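Local coordinates for protein probable Thioesterase (Bartonella henselae, PDB 3HM0) that probably hydrolyses acyl thioesters and forms an assembly of four chains, at residues R65-F70 with F92-M97. Numbering follows the deposited sequence.
Sequences RGRSEF and FVVRHM
R67 reaches from helix 58-72 to strand 90-101 and sets its guanidinium against two aliphatic ends, the CG2 methyl of V94 and the CE methyl of M97. The arginine leaves the helix with CG anti to its carbonyl carbon, then bends at chi3 (-63°); its side chain crosses that of V94 at about a right angle, and chi4 (-86°) sets the turn of the guanidinium. R67 NH2 lies 3.7 Å from V94 CG2. M97 approaches almost fully extended, with all three torsions near 180°, and its terminal CE lies 4.2 Å from R67 NH1. Both methyls meet the guanidinium obliquely, in a small contact made by van der Waals packing. The charged group is buried, and its polar anchor is Q129 of strand 124-133, whose OE1 is hydrogen-bonded to NH1; H56 of the second subunit also packs on R67. Just beyond V94 the strand carries a classic bulge, where R95 and H96 lie across from a single residue, E144, of strand 136-149, and H96 and M97 pair with an antiparallel strand of that same second subunit, continuing the sheet across the interface. A long helix laid against an antiparallel sheet in this way is characteristic of the hotdog fold of the thioesterase superfamily.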
loop_
_atom_site.group_PDB
_atom_site.type_symbol
_atom_site.label_atom_id
_atom_site.label_comp_id
_atom_site.label_asym_id
_atom_site.label_seq_id
_atom_site.Cartn_x
_atom_site.Cartn_y
_atom_site.Cartn_z
ATOM N N ARG A 65 -3.201 6.113 -11.505
ATOM C CA ARG A 65 -3.533 7.550 -11.516
ATOM C C ARG A 65 -3.648 8.100 -12.935
ATOM O O ARG A 65 -4.567 8.866 -13.241
ATOM C CB ARG A 65 -2.505 8.384 -10.716
ATOM C CG ARG A 65 -2.481 8.048 -9.231
ATOM C CD ARG A 65 -1.722 9.077 -8.409
ATOM N NE ARG A 65 -1.165 8.422 -7.222
ATOM C CZ ARG A 65 -0.324 8.976 -6.357
ATOM N NH1 ARG A 65 0.128 8.269 -5.334
ATOM N NH2 ARG A 65 0.076 10.222 -6.522
ATOM N N GLY A 66 -2.715 7.700 -13.794
ATOM C CA GLY A 66 -2.714 8.130 -15.192
ATOM C C GLY A 66 -3.985 7.698 -15.892
ATOM O O GLY A 66 -4.639 8.506 -16.532
ATOM N N ARG A 67 -4.332 6.420 -15.744
ATOM C CA ARG A 67 -5.511 5.838 -16.363
ATOM C C ARG A 67 -6.778 6.463 -15.819
ATOM O O ARG A 67 -7.626 6.854 -16.593
ATOM C CB ARG A 67 -5.564 4.315 -16.169
ATOM C CG ARG A 67 -4.311 3.603 -16.668
ATOM C CD ARG A 67 -4.514 2.123 -16.898
ATOM N NE ARG A 67 -4.842 1.423 -15.664
ATOM C CZ ARG A 67 -3.938 0.957 -14.813
ATOM N NH1 ARG A 67 -2.649 1.103 -15.067
ATOM N NH2 ARG A 67 -4.325 0.340 -13.695
ATOM N N SER A 68 -6.919 6.556 -14.499
ATOM C CA SER A 68 -8.096 7.180 -13.889
ATOM C C SER A 68 -8.308 8.628 -14.340
ATOM O O SER A 68 -9.445 9.068 -14.477
ATOM C CB SER A 68 -7.998 7.162 -12.364
ATOM O OG SER A 68 -8.176 5.876 -11.838
ATOM N N GLU A 69 -7.215 9.356 -14.542
ATOM C CA GLU A 69 -7.291 10.756 -14.911
ATOM C C GLU A 69 -7.651 10.889 -16.381
ATOM O O GLU A 69 -8.257 11.886 -16.795
ATOM C CB GLU A 69 -5.983 11.510 -14.612
ATOM C CG GLU A 69 -5.640 11.677 -13.123
ATOM C CD GLU A 69 -6.644 12.510 -12.330
ATOM O OE1 GLU A 69 -7.505 13.162 -12.941
ATOM O OE2 GLU A 69 -6.578 12.514 -11.081
ATOM N N PHE A 70 -7.263 9.883 -17.162
ATOM C CA PHE A 70 -7.665 9.766 -18.553
ATOM C C PHE A 70 -9.181 9.586 -18.570
ATOM O O PHE A 70 -9.892 10.347 -19.224
ATOM C CB PHE A 70 -6.963 8.559 -19.180
ATOM C CG PHE A 70 -7.171 8.417 -20.656
ATOM C CD1 PHE A 70 -6.202 8.867 -21.550
ATOM C CD2 PHE A 70 -8.309 7.798 -21.157
ATOM C CE1 PHE A 70 -6.369 8.722 -22.931
ATOM C CE2 PHE A 70 -8.492 7.656 -22.531
ATOM C CZ PHE A 70 -7.513 8.123 -23.422
ATOM N N PHE A 92 -13.455 -1.558 -14.033
ATOM C CA PHE A 92 -12.297 -1.887 -14.837
ATOM C C PHE A 92 -11.443 -2.951 -14.145
ATOM O O PHE A 92 -11.472 -3.091 -12.909
ATOM C CB PHE A 92 -11.485 -0.646 -15.122
ATOM C CG PHE A 92 -12.100 0.232 -16.149
ATOM C CD1 PHE A 92 -12.462 -0.276 -17.394
ATOM C CD2 PHE A 92 -12.316 1.576 -15.890
ATOM C CE1 PHE A 92 -13.023 0.545 -18.360
ATOM C CE2 PHE A 92 -12.869 2.407 -16.862
ATOM C CZ PHE A 92 -13.221 1.898 -18.089
ATOM N N VAL A 93 -10.735 -3.740 -14.951
ATOM C CA VAL A 93 -9.837 -4.762 -14.430
ATOM C C VAL A 93 -8.643 -4.838 -15.351
ATOM O O VAL A 93 -8.785 -4.865 -16.584
ATOM C CB VAL A 93 -10.499 -6.154 -14.360
ATOM C CG1 VAL A 93 -9.526 -7.196 -13.787
ATOM C CG2 VAL A 93 -11.742 -6.107 -13.496
ATOM N N VAL A 94 -7.465 -4.843 -14.741
ATOM C CA VAL A 94 -6.243 -5.134 -15.454
ATOM C C VAL A 94 -6.217 -6.626 -15.760
ATOM O O VAL A 94 -6.335 -7.475 -14.867
ATOM C CB VAL A 94 -4.992 -4.704 -14.677
ATOM C CG1 VAL A 94 -3.772 -4.833 -15.563
ATOM C CG2 VAL A 94 -5.139 -3.253 -14.204
ATOM N N ARG A 95 -6.086 -6.926 -17.045
ATOM C CA ARG A 95 -6.008 -8.295 -17.500
ATOM C C ARG A 95 -4.567 -8.742 -17.712
ATOM O O ARG A 95 -4.168 -9.839 -17.306
ATOM C CB ARG A 95 -6.806 -8.428 -18.782
ATOM C CG ARG A 95 -8.267 -8.636 -18.540
ATOM C CD ARG A 95 -8.513 -10.033 -18.063
ATOM N NE ARG A 95 -9.868 -10.119 -17.549
ATOM C CZ ARG A 95 -10.173 -10.207 -16.263
ATOM N NH1 ARG A 95 -9.211 -10.251 -15.341
ATOM N NH2 ARG A 95 -11.445 -10.272 -15.909
ATOM N N HIS A 96 -3.788 -7.888 -18.346
ATOM C CA HIS A 96 -2.398 -8.171 -18.578
ATOM C C HIS A 96 -1.638 -6.861 -18.480
ATOM O O HIS A 96 -2.153 -5.798 -18.812
ATOM C CB HIS A 96 -2.198 -8.851 -19.945
ATOM C CG HIS A 96 -0.823 -8.674 -20.524
ATOM N ND1 HIS A 96 0.150 -9.648 -20.446
ATOM C CD2 HIS A 96 -0.259 -7.633 -21.191
ATOM C CE1 HIS A 96 1.251 -9.215 -21.039
ATOM N NE2 HIS A 96 1.030 -7.996 -21.500
ATOM N N MET A 97 -0.410 -6.949 -17.996
ATOM C CA MET A 97 0.438 -5.785 -17.878
ATOM C C MET A 97 1.908 -6.180 -18.150
ATOM O O MET A 97 2.360 -7.227 -17.698
ATOM C CB MET A 97 0.253 -5.203 -16.488
ATOM C CG MET A 97 0.826 -3.840 -16.311
ATOM S SD MET A 97 0.321 -3.060 -14.745
ATOM C CE MET A 97 0.798 -1.369 -15.152
#